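Local coordinates for protein probable ss-1,3-N-acetylglucosaminyltransferase (Staphylococcus aureus, PDB 6H4F) that is probably a glycosyltransferase with a GT-A-type family 2 domain, here with the ligand FQ8 bound, at residues Leu134-Tyr139 against Ala151-Gly156; Tyr170-Leu175 against Gly272-Arg277; Asp199-Ile204 against Asn249-Ala254. All coordinates share one frame; numbering follows the deposited sequence.

Interaction 1: residues Leu134-Tyr139 against Ala151-Gly156; sequences LIIGKY and AIFEKG. With FQ8 ([(2~{R},3~{S},4~{S})-2,3,4,5-tetrakis(oxidanyl)pentyl] [(2~{R},3~{R},4~{S})-2,3,4-tris(oxidanyl)-5-[oxidanyl-[(2~{R},3~{S},4~{S})-2,3,4-tris(oxidanyl)-5-phosphonooxy-pentoxy]phosphoryl]oxy-pentyl] hydrogen phosphate), chain M.
With its CG turned anti to the carbonyl carbon (chi1 -54°), F153 sends its ring against K138, whose own CG lies anti to the backbone N and slants across the ring. K138 CA stands over one ring face, 3.5 Å from the F153 centroid in a CH-pi contact only 16° off the ring normal, and K138 CG comes within 3.9 Å of F153 CD2. The opposite face of the same ring is covered by I152 CG2, so the phenyl group is sandwiched between aliphatic atoms. At its edge, F153 CZ meets Y139 CD2 at 3.6 Å; the two ring planes stand at 71° to each other. I136 CG2 also reaches the ring edge, while I136 CD1 touches I152 CD1 at 3.8 Å. The packing thus lays a 3-10 turn against strand 134-142 of the mixed sheet in the glycosyltransferase family 2 region, where I152 and F153 also lean on I215 of the neighbouring strand. A water bridges K138 NZ and F153 O, and the lysine ammonium also bonds T217 O. At the start of the 3-10 segment, A151 N donates an almost straight bond of 2.8 Å to phosphate oxygen OAQ of FQ8.

Interaction 2: residues Tyr170-Leu175 against Gly272-Arg277; sequences YALSVL and GKYTTR. With FQ8 ([(2~{R},3~{S},4~{S})-2,3,4,5-tetrakis(oxidanyl)pentyl] [(2~{R},3~{R},4~{S})-2,3,4-tris(oxidanyl)-5-[oxidanyl-[(2~{R},3~{S},4~{S})-2,3,4-tris(oxidanyl)-5-phosphonooxy-pentoxy]phosphoryl]oxy-pentyl] hydrogen phosphate), chain M.
A binding site for two of the three phosphates of FQ8 lies where the loop 170-175 faces helix 264-281, and Y170, L172, K273 and R277 contribute to it. The Y170 ring packs beside the helix, with Y170 CE1 3.7 Å from both R277 CA and R277 CB, while FQ8 OAL sits over one ring face toward the rim. At the far end of that ring, the Y170 hydroxyl donates to FQ8 OAA over 2.6 Å. K273 NZ gives the same terminal phosphate oxygen a second bond of 2.9 Å; two bends, at chi2 and chi3, curl its chain back to reach it. T276 CG2 is in van der Waals contact with Y170 OH. The site thus joins a loop of the glycosyltransferase family 2 region to a helix of the TarS linker region. A second phosphate is gripped at OAP: L172 N reaches this oxygen at 2.7 Å along a nearly straight bond (174°), and R277 NH1 donates to it at 2.8 Å. The phosphorus PBM lies at the edge of the guanidinium, in its plane, and R277 NH2 adds only weak bonds. R277 NH1 is also tied to F169 O, which should help fix the guanidinium's rotation. L172 CD1, which also lies near R277 NH1, meets the edge of the Y274 ring, 3.9 Å from Y274 CE1.

Interaction 3: residues Asp199-Ile204 against Asn249-Ala254; sequences DQLFTI and NEIYKA. With FQ8 ([(2~{R},3~{S},4~{S})-2,3,4,5-tetrakis(oxidanyl)pentyl] [(2~{R},3~{R},4~{S})-2,3,4-tris(oxidanyl)-5-[oxidanyl-[(2~{R},3~{S},4~{S})-2,3,4-tris(oxidanyl)-5-phosphonooxy-pentoxy]phosphoryl]oxy-pentyl] hydrogen phosphate), chain M.
Two helices running side by side in the same direction, 198-207 and 242-256, meet here through aliphatic side chains, with I251 at the centre of the contact. I251 CG1 lies 4.0 Å from L201 CD1, its terminal CD1 extends to Q200 CB, and its CG2 meets I204 CG1 at 4.1 Å. The three contacts spread the isoleucine over one turn of the facing helix. L201 brings both of its methyl groups up to E250 CB, each at 3.8 Å, and the bend of E250 at chi2 carries its carboxylate away from the leucine toward K253 NZ, to which it makes only a long salt bridge. Farther along, I204 CG2 rests on A254 CB at 4.0 Å. On the ligand side of helix 198-207, D199 CG sits between the backbone N and the carbonyl carbon (chi1 61°), from where its carboxylate takes two hydroxyls of FQ8: OAK at 3.0 Å from OD1 and OAF at a very short 2.5 Å from OD2. Q200 NE2 donates to OAK as well, and Y274 OH at Q200 OE1 should hold the amide in place. With axes 9.4 Å apart and 5° between their directions, the segments form a nearly parallel helix pair, joining helix 198-207 beside the ligand to helix 242-256 of the TarS linker family region.

In the fold
All three contacts are largely buried and all touch FQ8, but with different chemistry. Interaction 1 packs an aromatic ring against the central sheet and meets the ligand through a backbone NH. Interaction 2, its centre about 14 Å from that of interaction 1, adds charged and hydroxyl side chains to a backbone NH, whereas in interaction 3 an aliphatic helix seam lies beside hydroxyl-binding residues. The partly exposed members are K138 in interaction 1, K273 in interaction 2, and E250 and A254 in interaction 3. Y139 OH, probably hydrogen-bonded to L175 O, joins interactions 1 and 2; Y274 to Q200 and, probably, T275 to Y252 tie interactions 2 and 3, on consecutive helices 242-256 and 264-281. Interactions 1 and 3 do not touch.

Interaction 1: residues Leu134-Tyr139 against Ala151-Gly156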
loop_
_atom_site.group_PDB
_atom_site.type_symbol
_atom_site.label_atom_id
_atom_site.label_comp_id
_atom_site.label_asym_id
_atom_site.label_seq_id
_atom_site.Cartn_x
_atom_site.Cartn_y
_atom_site.Cartn_z
ATOM N N LEU A 134 -2.776 21.081 38.754
ATOM C CA LEU A 134 -3.541 21.336 37.536
ATOM C C LEU A 134 -4.973 20.845 37.764
ATOM O O LEU A 134 -5.165 19.720 38.241
ATOM C CB LEU A 134 -2.889 20.573 36.382
ATOM C CG LEU A 134 -3.551 20.725 35.009
ATOM C CD1 LEU A 134 -3.423 22.153 34.509
ATOM C CD2 LEU A 134 -2.930 19.783 33.993
ATOM N N ILE A 135 -5.965 21.692 37.454
ATOM C CA ILE A 135 -7.353 21.275 37.483
ATOM C C ILE A 135 -7.964 21.540 36.112
ATOM O O ILE A 135 -7.841 22.646 35.580
ATOM C CB ILE A 135 -8.162 21.976 38.592
ATOM C CG1 ILE A 135 -7.435 21.980 39.935
ATOM C CG2 ILE A 135 -9.543 21.351 38.715
ATOM C CD1 ILE A 135 -6.545 23.177 40.142
ATOM N N ILE A 136 -8.617 20.513 35.563
ATOM C CA ILE A 136 -9.212 20.556 34.247
ATOM C C ILE A 136 -10.722 20.435 34.418
ATOM O O ILE A 136 -11.200 19.396 34.881
ATOM C CB ILE A 136 -8.663 19.416 33.365
ATOM C CG1 ILE A 136 -7.131 19.391 33.379
ATOM C CG2 ILE A 136 -9.229 19.506 31.961
ATOM C CD1 ILE A 136 -6.516 18.181 32.694
ATOM N N GLY A 137 -11.455 21.477 34.029
ATOM C CA GLY A 137 -12.918 21.431 34.033
ATOM C C GLY A 137 -13.456 20.991 32.688
ATOM O O GLY A 137 -12.901 21.351 31.657
ATOM N N LYS A 138 -14.566 20.253 32.710
ATOM C CA LYS A 138 -15.217 19.745 31.497
ATOM C C LYS A 138 -15.508 20.909 30.542
ATOM O O LYS A 138 -16.037 21.952 30.955
ATOM C CB LYS A 138 -16.519 19.022 31.843
ATOM C CG LYS A 138 -17.174 18.295 30.668
ATOM C CD LYS A 138 -18.221 17.277 30.982
ATOM C CE LYS A 138 -19.402 17.818 31.763
ATOM N NZ LYS A 138 -20.212 16.718 32.328
ATOM N N TYR A 139 -15.173 20.703 29.264
ATOM C CA TYR A 139 -15.423 21.665 28.197
ATOM C C TYR A 139 -16.782 21.395 27.553
ATOM O O TYR A 139 -17.166 20.271 27.325
ATOM C CB TYR A 139 -14.342 21.588 27.117
ATOM C CG TYR A 139 -12.940 21.841 27.615
ATOM C CD1 TYR A 139 -12.578 23.092 28.072
ATOM C CD2 TYR A 139 -11.990 20.832 27.668
ATOM C CE1 TYR A 139 -11.306 23.343 28.557
ATOM C CE2 TYR A 139 -10.712 21.072 28.150
ATOM C CZ TYR A 139 -10.369 22.327 28.609
ATOM O OH TYR A 139 -9.124 22.586 29.092
ATOM N N ALA A 151 -12.920 12.203 25.957
ATOM C CA ALA A 151 -12.523 10.978 26.675
ATOM C C ALA A 151 -12.008 11.314 28.076
ATOM O O ALA A 151 -12.261 10.581 29.001
ATOM C CB ALA A 151 -11.491 10.185 25.894
ATOM N N ILE A 152 -11.289 12.432 28.219
ATOM C CA ILE A 152 -10.733 12.828 29.524
ATOM C C ILE A 152 -11.846 12.951 30.596
ATOM O O ILE A 152 -11.565 12.774 31.779
ATOM C CB ILE A 152 -9.907 14.122 29.416
ATOM C CG1 ILE A 152 -9.316 14.513 30.769
ATOM C CG2 ILE A 152 -10.731 15.271 28.812
ATOM C CD1 ILE A 152 -8.198 15.498 30.664
ATOM N N PHE A 153 -13.087 13.248 30.186
ATOM C CA PHE A 153 -14.179 13.518 31.144
ATOM C C PHE A 153 -15.117 12.313 31.342
ATOM O O PHE A 153 -16.056 12.419 32.120
ATOM C CB PHE A 153 -14.987 14.730 30.684
ATOM C CG PHE A 153 -14.123 15.939 30.452
ATOM C CD1 PHE A 153 -13.331 16.454 31.468
ATOM C CD2 PHE A 153 -14.070 16.535 29.198
ATOM C CE1 PHE A 153 -12.513 17.548 31.242
ATOM C CE2 PHE A 153 -13.255 17.635 28.971
ATOM C CZ PHE A 153 -12.479 18.140 29.992
ATOM N N GLU A 154 -14.827 11.172 30.698
ATOM C CA GLU A 154 -15.772 10.048 30.652
ATOM C C GLU A 154 -15.755 9.220 31.944
ATOM O O GLU A 154 -16.619 8.372 32.113
ATOM C CB GLU A 154 -15.518 9.170 29.424
ATOM C CG GLU A 154 -16.311 9.617 28.193
ATOM C CD GLU A 154 -15.824 9.086 26.855
ATOM O OE1 GLU A 154 -16.090 9.753 25.820
ATOM O OE2 GLU A 154 -15.177 8.003 26.847
ATOM N N LYS A 155 -14.806 9.465 32.863
ATOM C CA LYS A 155 -14.733 8.688 34.121
ATOM C C LYS A 155 -15.239 9.509 35.313
ATOM O O LYS A 155 -15.031 9.128 36.440
ATOM C CB LYS A 155 -13.297 8.210 34.348
ATOM C CG LYS A 155 -12.852 7.142 33.359
ATOM C CD LYS A 155 -11.440 6.670 33.509
ATOM C CE LYS A 155 -11.035 5.823 32.311
ATOM N NZ LYS A 155 -9.759 5.109 32.518
ATOM N N GLY A 156 -15.883 10.646 35.043
ATOM C CA GLY A 156 -16.339 11.541 36.102
ATOM C C GLY A 156 -15.186 12.261 36.774
ATOM O O GLY A 156 -14.113 12.407 36.189
HETATM O OAN FQ8 M . -5.938 4.390 22.682
HETATM P PBL FQ8 M . -5.666 5.680 21.764
HETATM O OAO FQ8 M . -4.993 5.097 20.432
HETATM O OAA FQ8 M . -4.789 6.653 22.441
HETATM O OAX FQ8 M . -7.101 6.243 21.338
HETATM C CAS FQ8 M . -7.385 7.641 21.299
HETATM C CBE FQ8 M . -8.903 7.834 21.312
HETATM O OAG FQ8 M . -9.497 7.096 20.245
HETATM C CBJ FQ8 M . -9.259 9.320 21.184
HETATM O OAL FQ8 M . -8.351 10.000 20.316
HETATM C CBF FQ8 M . -9.184 9.942 22.569
HETATM O OAH FQ8 M . -10.226 9.382 23.364
HETATM C CAU FQ8 M . -9.339 11.465 22.472
HETATM O OAZ FQ8 M . -10.486 11.798 21.690
HETATM P PBN FQ8 M . -11.391 13.073 22.084
HETATM O OAQ FQ8 M . -11.569 12.987 23.674
HETATM O OAC FQ8 M . -12.694 13.054 21.388
HETATM O OBB FQ8 M . -10.521 14.385 21.797
HETATM C CAW FQ8 M . -10.057 14.660 20.473
HETATM C CBH FQ8 M . -8.931 15.700 20.493
HETATM O OAJ FQ8 M . -8.169 15.577 21.694
HETATM C CBK FQ8 M . -9.524 17.108 20.393
HETATM O OAM FQ8 M . -10.582 17.108 19.435
HETATM C CBG FQ8 M . -8.446 18.101 19.951
HETATM O OAI FQ8 M . -7.879 17.673 18.717
HETATM C CAV FQ8 M . -7.351 18.176 21.012
HETATM O OBA FQ8 M . -6.856 19.510 21.103
HETATM P PBM FQ8 M . -6.293 20.048 22.509
HETATM O OAP FQ8 M . -5.245 18.929 22.993
HETATM O OAB FQ8 M . -7.386 20.249 23.486
HETATM O OAY FQ8 M . -5.441 21.374 22.214
HETATM C CAT FQ8 M . -4.821 21.585 20.944
HETATM C CBD FQ8 M . -5.148 22.994 20.436
HETATM O OAF FQ8 M . -5.208 23.912 21.532
HETATM C CBI FQ8 M . -4.069 23.451 19.446
HETATM O OAK FQ8 M . -2.784 23.010 19.889
HETATM C CBC FQ8 M . -4.351 22.887 18.050
HETATM O OAE FQ8 M . -5.113 21.680 18.149
HETATM C CAR FQ8 M . -5.135 23.921 17.239
HETATM O OAD FQ8 M . -4.798 23.798 15.855
HETATM O O HOH W 1 -18.734 13.797 32.201
#

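Interaction 2: residues Tyr170-Leu175 against Gly272-Arg277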
loop_
_atom_site.group_PDB
_atom_site.type_symbol
_atom_site.label_atom_id
_atom_site.label_comp_id
_atom_site.label_asym_id
_atom_site.label_seq_id
_atom_site.Cartn_x
_atom_site.Cartn_y
_atom_site.Cartn_z
ATOM N N TYR A 170 -4.614 14.123 25.133
ATOM C CA TYR A 170 -5.637 14.502 24.184
ATOM C C TYR A 170 -6.383 15.781 24.624
ATOM O O TYR A 170 -7.367 16.180 23.985
ATOM C CB TYR A 170 -6.609 13.352 23.968
ATOM C CG TYR A 170 -5.992 12.171 23.258
ATOM C CD1 TYR A 170 -5.775 12.217 21.909
ATOM C CD2 TYR A 170 -5.650 11.004 23.927
ATOM C CE1 TYR A 170 -5.228 11.147 21.216
ATOM C CE2 TYR A 170 -5.091 9.925 23.268
ATOM C CZ TYR A 170 -4.881 9.993 21.901
ATOM O OH TYR A 170 -4.346 8.937 21.210
ATOM N N ALA A 171 -5.911 16.460 25.674
ATOM C CA ALA A 171 -6.556 17.707 26.141
ATOM C C ALA A 171 -5.472 18.678 26.616
ATOM O O ALA A 171 -5.339 18.932 27.829
ATOM C CB ALA A 171 -7.528 17.400 27.246
ATOM N N LEU A 172 -4.670 19.172 25.667
ATOM C CA LEU A 172 -3.457 19.914 25.977
ATOM C C LEU A 172 -3.627 21.436 25.807
ATOM O O LEU A 172 -2.631 22.154 25.874
ATOM C CB LEU A 172 -2.346 19.393 25.063
ATOM C CG LEU A 172 -1.798 18.018 25.409
ATOM C CD1 LEU A 172 -0.737 17.604 24.415
ATOM C CD2 LEU A 172 -1.224 17.966 26.813
ATOM N N SER A 173 -4.860 21.934 25.632
ATOM C CA SER A 173 -5.095 23.404 25.668
ATOM C C SER A 173 -4.641 23.947 27.030
ATOM O O SER A 173 -4.507 23.182 28.004
ATOM C CB SER A 173 -6.541 23.752 25.415
ATOM O OG SER A 173 -7.308 23.671 26.623
ATOM N N VAL A 174 -4.442 25.262 27.120
ATOM C CA VAL A 174 -4.145 25.897 28.412
ATOM C C VAL A 174 -5.422 26.453 29.054
ATOM O O VAL A 174 -5.338 27.224 30.001
ATOM C CB VAL A 174 -3.058 26.970 28.295
ATOM C CG1 VAL A 174 -1.732 26.360 27.906
ATOM C CG2 VAL A 174 -3.434 28.072 27.338
ATOM N N LEU A 175 -6.591 26.011 28.590
ATOM C CA LEU A 175 -7.879 26.482 29.128
ATOM C C LEU A 175 -8.208 25.675 30.390
ATOM O O LEU A 175 -9.157 24.876 30.444
ATOM C CB LEU A 175 -8.941 26.368 28.027
ATOM C CG LEU A 175 -8.521 26.972 26.688
ATOM C CD1 LEU A 175 -9.578 26.741 25.604
ATOM C CD2 LEU A 175 -8.202 28.464 26.833
ATOM N N GLY A 272 5.467 7.750 23.231
ATOM C CA GLY A 272 4.643 6.934 22.344
ATOM C C GLY A 272 3.201 7.411 22.309
ATOM O O GLY A 272 2.539 7.396 21.245
ATOM N N LYS A 273 2.686 7.814 23.475
ATOM C CA LYS A 273 1.331 8.312 23.541
ATOM C C LYS A 273 1.260 9.659 22.798
ATOM O O LYS A 273 0.304 9.894 22.077
ATOM C CB LYS A 273 0.848 8.435 24.987
ATOM C CG LYS A 273 -0.586 8.936 25.144
ATOM C CD LYS A 273 -1.666 8.125 24.435
ATOM C CE LYS A 273 -1.826 6.750 25.045
ATOM N NZ LYS A 273 -2.656 5.866 24.182
ATOM N N TYR A 274 2.268 10.530 22.959
ATOM C CA TYR A 274 2.230 11.806 22.244
ATOM C C TYR A 274 2.250 11.531 20.733
ATOM O O TYR A 274 1.507 12.161 19.992
ATOM C CB TYR A 274 3.321 12.814 22.650
ATOM C CG TYR A 274 3.046 14.134 21.978
ATOM C CD1 TYR A 274 2.066 14.988 22.457
ATOM C CD2 TYR A 274 3.626 14.441 20.762
ATOM C CE1 TYR A 274 1.721 16.148 21.784
ATOM C CE2 TYR A 274 3.276 15.590 20.064
ATOM C CZ TYR A 274 2.316 16.441 20.570
ATOM O OH TYR A 274 1.968 17.560 19.871
ATOM N N THR A 275 3.079 10.578 20.290
ATOM C CA THR A 275 3.174 10.236 18.884
ATOM C C THR A 275 1.794 9.824 18.360
ATOM O O THR A 275 1.377 10.251 17.278
ATOM C CB THR A 275 4.218 9.134 18.635
ATOM O OG1 THR A 275 5.492 9.611 19.068
ATOM C CG2 THR A 275 4.286 8.735 17.181
ATOM N N THR A 276 1.081 9.003 19.130
ATOM C CA THR A 276 -0.246 8.563 18.753
ATOM C C THR A 276 -1.168 9.779 18.579
ATOM O O THR A 276 -1.873 9.877 17.565
ATOM C CB THR A 276 -0.830 7.579 19.773
ATOM O OG1 THR A 276 0.067 6.476 19.925
ATOM C CG2 THR A 276 -2.200 7.073 19.364
ATOM N N ARG A 277 -1.147 10.698 19.556
ATOM C CA ARG A 277 -1.998 11.875 19.526
ATOM C C ARG A 277 -1.674 12.722 18.283
ATOM O O ARG A 277 -2.575 13.223 17.610
ATOM C CB ARG A 277 -1.860 12.709 20.804
ATOM C CG ARG A 277 -2.607 14.042 20.748
ATOM C CD ARG A 277 -1.719 15.287 20.628
ATOM N NE ARG A 277 -2.402 16.448 20.072
ATOM C CZ ARG A 277 -3.270 17.219 20.738
ATOM N NH1 ARG A 277 -3.668 16.907 21.974
ATOM N NH2 ARG A 277 -3.747 18.312 20.170
HETATM O OAN FQ8 M . -5.938 4.390 22.682
HETATM P PBL FQ8 M . -5.666 5.680 21.764
HETATM O OAO FQ8 M . -4.993 5.097 20.432
HETATM O OAA FQ8 M . -4.789 6.653 22.441
HETATM O OAX FQ8 M . -7.101 6.243 21.338
HETATM C CAS FQ8 M . -7.385 7.641 21.299
HETATM C CBE FQ8 M . -8.903 7.834 21.312
HETATM O OAG FQ8 M . -9.497 7.096 20.245
HETATM C CBJ FQ8 M . -9.259 9.320 21.184
HETATM O OAL FQ8 M . -8.351 10.000 20.316
HETATM C CBF FQ8 M . -9.184 9.942 22.569
HETATM O OAH FQ8 M . -10.226 9.382 23.364
HETATM C CAU FQ8 M . -9.339 11.465 22.472
HETATM O OAZ FQ8 M . -10.486 11.798 21.690
HETATM P PBN FQ8 M . -11.391 13.073 22.084
HETATM O OAQ FQ8 M . -11.569 12.987 23.674
HETATM O OAC FQ8 M . -12.694 13.054 21.388
HETATM O OBB FQ8 M . -10.521 14.385 21.797
HETATM C CAW FQ8 M . -10.057 14.660 20.473
HETATM C CBH FQ8 M . -8.931 15.700 20.493
HETATM O OAJ FQ8 M . -8.169 15.577 21.694
HETATM C CBK FQ8 M . -9.524 17.108 20.393
HETATM O OAM FQ8 M . -10.582 17.108 19.435
HETATM C CBG FQ8 M . -8.446 18.101 19.951
HETATM O OAI FQ8 M . -7.879 17.673 18.717
HETATM C CAV FQ8 M . -7.351 18.176 21.012
HETATM O OBA FQ8 M . -6.856 19.510 21.103
HETATM P PBM FQ8 M . -6.293 20.048 22.509
HETATM O OAP FQ8 M . -5.245 18.929 22.993
HETATM O OAB FQ8 M . -7.386 20.249 23.486
HETATM O OAY FQ8 M . -5.441 21.374 22.214
HETATM C CAT FQ8 M . -4.821 21.585 20.944
HETATM C CBD FQ8 M . -5.148 22.994 20.436
HETATM O OAF FQ8 M . -5.208 23.912 21.532
HETATM C CBI FQ8 M . -4.069 23.451 19.446
HETATM O OAK FQ8 M . -2.784 23.010 19.889
HETATM C CBC FQ8 M . -4.351 22.887 18.050
HETATM O OAE FQ8 M . -5.113 21.680 18.149
HETATM C CAR FQ8 M . -5.135 23.921 17.239
HETATM O OAD FQ8 M . -4.798 23.798 15.855
#

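Interaction 3: residues Asp199-Ile204 against Asn249-Ala254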
loop_
_atom_site.group_PDB
_atom_site.type_symbol
_atom_site.label_atom_id
_atom_site.label_comp_id
_atom_site.label_asym_id
_atom_site.label_seq_id
_atom_site.Cartn_x
_atom_site.Cartn_y
_atom_site.Cartn_z
ATOM N N ASP A 199 0.690 26.241 22.877
ATOM C CA ASP A 199 -0.137 25.963 24.030
ATOM C C ASP A 199 0.096 24.514 24.480
ATOM O O ASP A 199 0.227 24.265 25.671
ATOM C CB ASP A 199 -1.606 26.281 23.739
ATOM C CG ASP A 199 -2.210 25.479 22.598
ATOM O OD1 ASP A 199 -1.451 25.088 21.664
ATOM O OD2 ASP A 199 -3.441 25.241 22.655
ATOM N N GLN A 200 0.172 23.571 23.534
ATOM C CA GLN A 200 0.487 22.181 23.869
ATOM C C GLN A 200 1.831 22.118 24.607
ATOM O O GLN A 200 1.967 21.413 25.614
ATOM C CB GLN A 200 0.580 21.284 22.638
ATOM C CG GLN A 200 -0.737 21.050 21.918
ATOM C CD GLN A 200 -0.529 20.122 20.741
ATOM O OE1 GLN A 200 0.017 19.023 20.868
ATOM N NE2 GLN A 200 -0.912 20.589 19.558
ATOM N N LEU A 201 2.824 22.858 24.107
ATOM C CA LEU A 201 4.153 22.789 24.674
ATOM C C LEU A 201 4.111 23.292 26.117
ATOM O O LEU A 201 4.757 22.720 27.008
ATOM C CB LEU A 201 5.139 23.597 23.830
ATOM C CG LEU A 201 6.526 23.774 24.438
ATOM C CD1 LEU A 201 7.190 22.429 24.723
ATOM C CD2 LEU A 201 7.411 24.613 23.529
ATOM N N PHE A 202 3.349 24.367 26.355
ATOM C CA PHE A 202 3.219 24.916 27.692
ATOM C C PHE A 202 2.637 23.867 28.640
ATOM O O PHE A 202 3.151 23.655 29.724
ATOM C CB PHE A 202 2.350 26.171 27.684
ATOM C CG PHE A 202 2.281 26.878 29.013
ATOM C CD1 PHE A 202 1.366 26.503 29.976
ATOM C CD2 PHE A 202 3.164 27.907 29.303
ATOM C CE1 PHE A 202 1.316 27.157 31.202
ATOM C CE2 PHE A 202 3.102 28.565 30.522
ATOM C CZ PHE A 202 2.173 28.198 31.469
ATOM N N THR A 203 1.537 23.234 28.230
ATOM C CA THR A 203 0.845 22.262 29.068
ATOM C C THR A 203 1.753 21.047 29.315
ATOM O O THR A 203 1.787 20.507 30.424
ATOM C CB THR A 203 -0.493 21.865 28.445
ATOM O OG1 THR A 203 -1.267 23.061 28.283
ATOM C CG2 THR A 203 -1.247 20.877 29.294
ATOM N N ILE A 204 2.486 20.625 28.276
ATOM C CA ILE A 204 3.377 19.500 28.397
ATOM C C ILE A 204 4.488 19.850 29.398
ATOM O O ILE A 204 4.803 19.047 30.252
ATOM C CB ILE A 204 3.948 19.089 27.017
ATOM C CG1 ILE A 204 2.896 18.438 26.124
ATOM C CG2 ILE A 204 5.175 18.217 27.173
ATOM C CD1 ILE A 204 2.601 17.018 26.445
ATOM N N ASN A 249 9.343 19.099 18.419
ATOM C CA ASN A 249 10.627 18.671 18.918
ATOM C C ASN A 249 10.763 19.065 20.397
ATOM O O ASN A 249 11.241 18.264 21.202
ATOM C CB ASN A 249 11.768 19.211 18.056
ATOM C CG ASN A 249 13.131 18.780 18.537
ATOM O OD1 ASN A 249 13.956 19.621 18.899
ATOM N ND2 ASN A 249 13.356 17.479 18.583
ATOM N N GLU A 250 10.325 20.276 20.764
ATOM C CA GLU A 250 10.419 20.749 22.153
ATOM C C GLU A 250 9.516 19.914 23.066
ATOM O O GLU A 250 9.843 19.709 24.223
ATOM C CB GLU A 250 10.038 22.222 22.281
ATOM C CG GLU A 250 11.061 23.186 21.686
ATOM C CD GLU A 250 12.467 23.083 22.259
ATOM O OE1 GLU A 250 12.604 23.035 23.505
ATOM O OE2 GLU A 250 13.424 23.043 21.453
ATOM N N ILE A 251 8.377 19.448 22.555
ATOM C CA ILE A 251 7.473 18.606 23.334
ATOM C C ILE A 251 8.185 17.306 23.719
ATOM O O ILE A 251 8.188 16.912 24.885
ATOM C CB ILE A 251 6.159 18.367 22.572
ATOM C CG1 ILE A 251 5.308 19.643 22.579
ATOM C CG2 ILE A 251 5.403 17.176 23.136
ATOM C CD1 ILE A 251 4.077 19.584 21.685
ATOM N N TYR A 252 8.804 16.638 22.740
ATOM C CA TYR A 252 9.511 15.397 23.018
ATOM C C TYR A 252 10.676 15.643 23.981
ATOM O O TYR A 252 10.903 14.840 24.885
ATOM C CB TYR A 252 9.963 14.721 21.725
ATOM C CG TYR A 252 8.850 14.061 20.937
ATOM C CD1 TYR A 252 8.193 12.944 21.400
ATOM C CD2 TYR A 252 8.476 14.552 19.700
ATOM C CE1 TYR A 252 7.198 12.327 20.662
ATOM C CE2 TYR A 252 7.490 13.942 18.940
ATOM C CZ TYR A 252 6.853 12.822 19.416
ATOM O OH TYR A 252 5.894 12.224 18.646
ATOM N N LYS A 253 11.398 16.750 23.806
ATOM C CA LYS A 253 12.517 17.080 24.708
ATOM C C LYS A 253 12.007 17.247 26.145
ATOM O O LYS A 253 12.633 16.779 27.067
ATOM C CB LYS A 253 13.276 18.333 24.246
ATOM C CG LYS A 253 14.363 18.042 23.219
ATOM C CD LYS A 253 14.834 19.255 22.431
ATOM C CE LYS A 253 15.396 20.372 23.291
ATOM N NZ LYS A 253 16.419 21.197 22.590
ATOM N N ALA A 254 10.862 17.905 26.321
ATOM C CA ALA A 254 10.315 18.119 27.654
ATOM C C ALA A 254 9.995 16.770 28.322
ATOM O O ALA A 254 10.213 16.608 29.504
ATOM C CB ALA A 254 9.093 19.000 27.589
HETATM O OAN FQ8 M . -5.938 4.390 22.682
HETATM P PBL FQ8 M . -5.666 5.680 21.764
HETATM O OAO FQ8 M . -4.993 5.097 20.432
HETATM O OAA FQ8 M . -4.789 6.653 22.441
HETATM O OAX FQ8 M . -7.101 6.243 21.338
HETATM C CAS FQ8 M . -7.385 7.641 21.299
HETATM C CBE FQ8 M . -8.903 7.834 21.312
HETATM O OAG FQ8 M . -9.497 7.096 20.245
HETATM C CBJ FQ8 M . -9.259 9.320 21.184
HETATM O OAL FQ8 M . -8.351 10.000 20.316
HETATM C CBF FQ8 M . -9.184 9.942 22.569
HETATM O OAH FQ8 M . -10.226 9.382 23.364
HETATM C CAU FQ8 M . -9.339 11.465 22.472
HETATM O OAZ FQ8 M . -10.486 11.798 21.690
HETATM P PBN FQ8 M . -11.391 13.073 22.084
HETATM O OAQ FQ8 M . -11.569 12.987 23.674
HETATM O OAC FQ8 M . -12.694 13.054 21.388
HETATM O OBB FQ8 M . -10.521 14.385 21.797
HETATM C CAW FQ8 M . -10.057 14.660 20.473
HETATM C CBH FQ8 M . -8.931 15.700 20.493
HETATM O OAJ FQ8 M . -8.169 15.577 21.694
HETATM C CBK FQ8 M . -9.524 17.108 20.393
HETATM O OAM FQ8 M . -10.582 17.108 19.435
HETATM C CBG FQ8 M . -8.446 18.101 19.951
HETATM O OAI FQ8 M . -7.879 17.673 18.717
HETATM C CAV FQ8 M . -7.351 18.176 21.012
HETATM O OBA FQ8 M . -6.856 19.510 21.103
HETATM P PBM FQ8 M . -6.293 20.048 22.509
HETATM O OAP FQ8 M . -5.245 18.929 22.993
HETATM O OAB FQ8 M . -7.386 20.249 23.486
HETATM O OAY FQ8 M . -5.441 21.374 22.214
HETATM C CAT FQ8 M . -4.821 21.585 20.944
HETATM C CBD FQ8 M . -5.148 22.994 20.436
HETATM O OAF FQ8 M . -5.208 23.912 21.532
HETATM C CBI FQ8 M . -4.069 23.451 19.446
HETATM O OAK FQ8 M . -2.784 23.010 19.889
HETATM C CBC FQ8 M . -4.351 22.887 18.050
HETATM O OAE FQ8 M . -5.113 21.680 18.149
HETATM C CAR FQ8 M . -5.135 23.921 17.239
HETATM O OAD FQ8 M . -4.798 23.798 15.855
#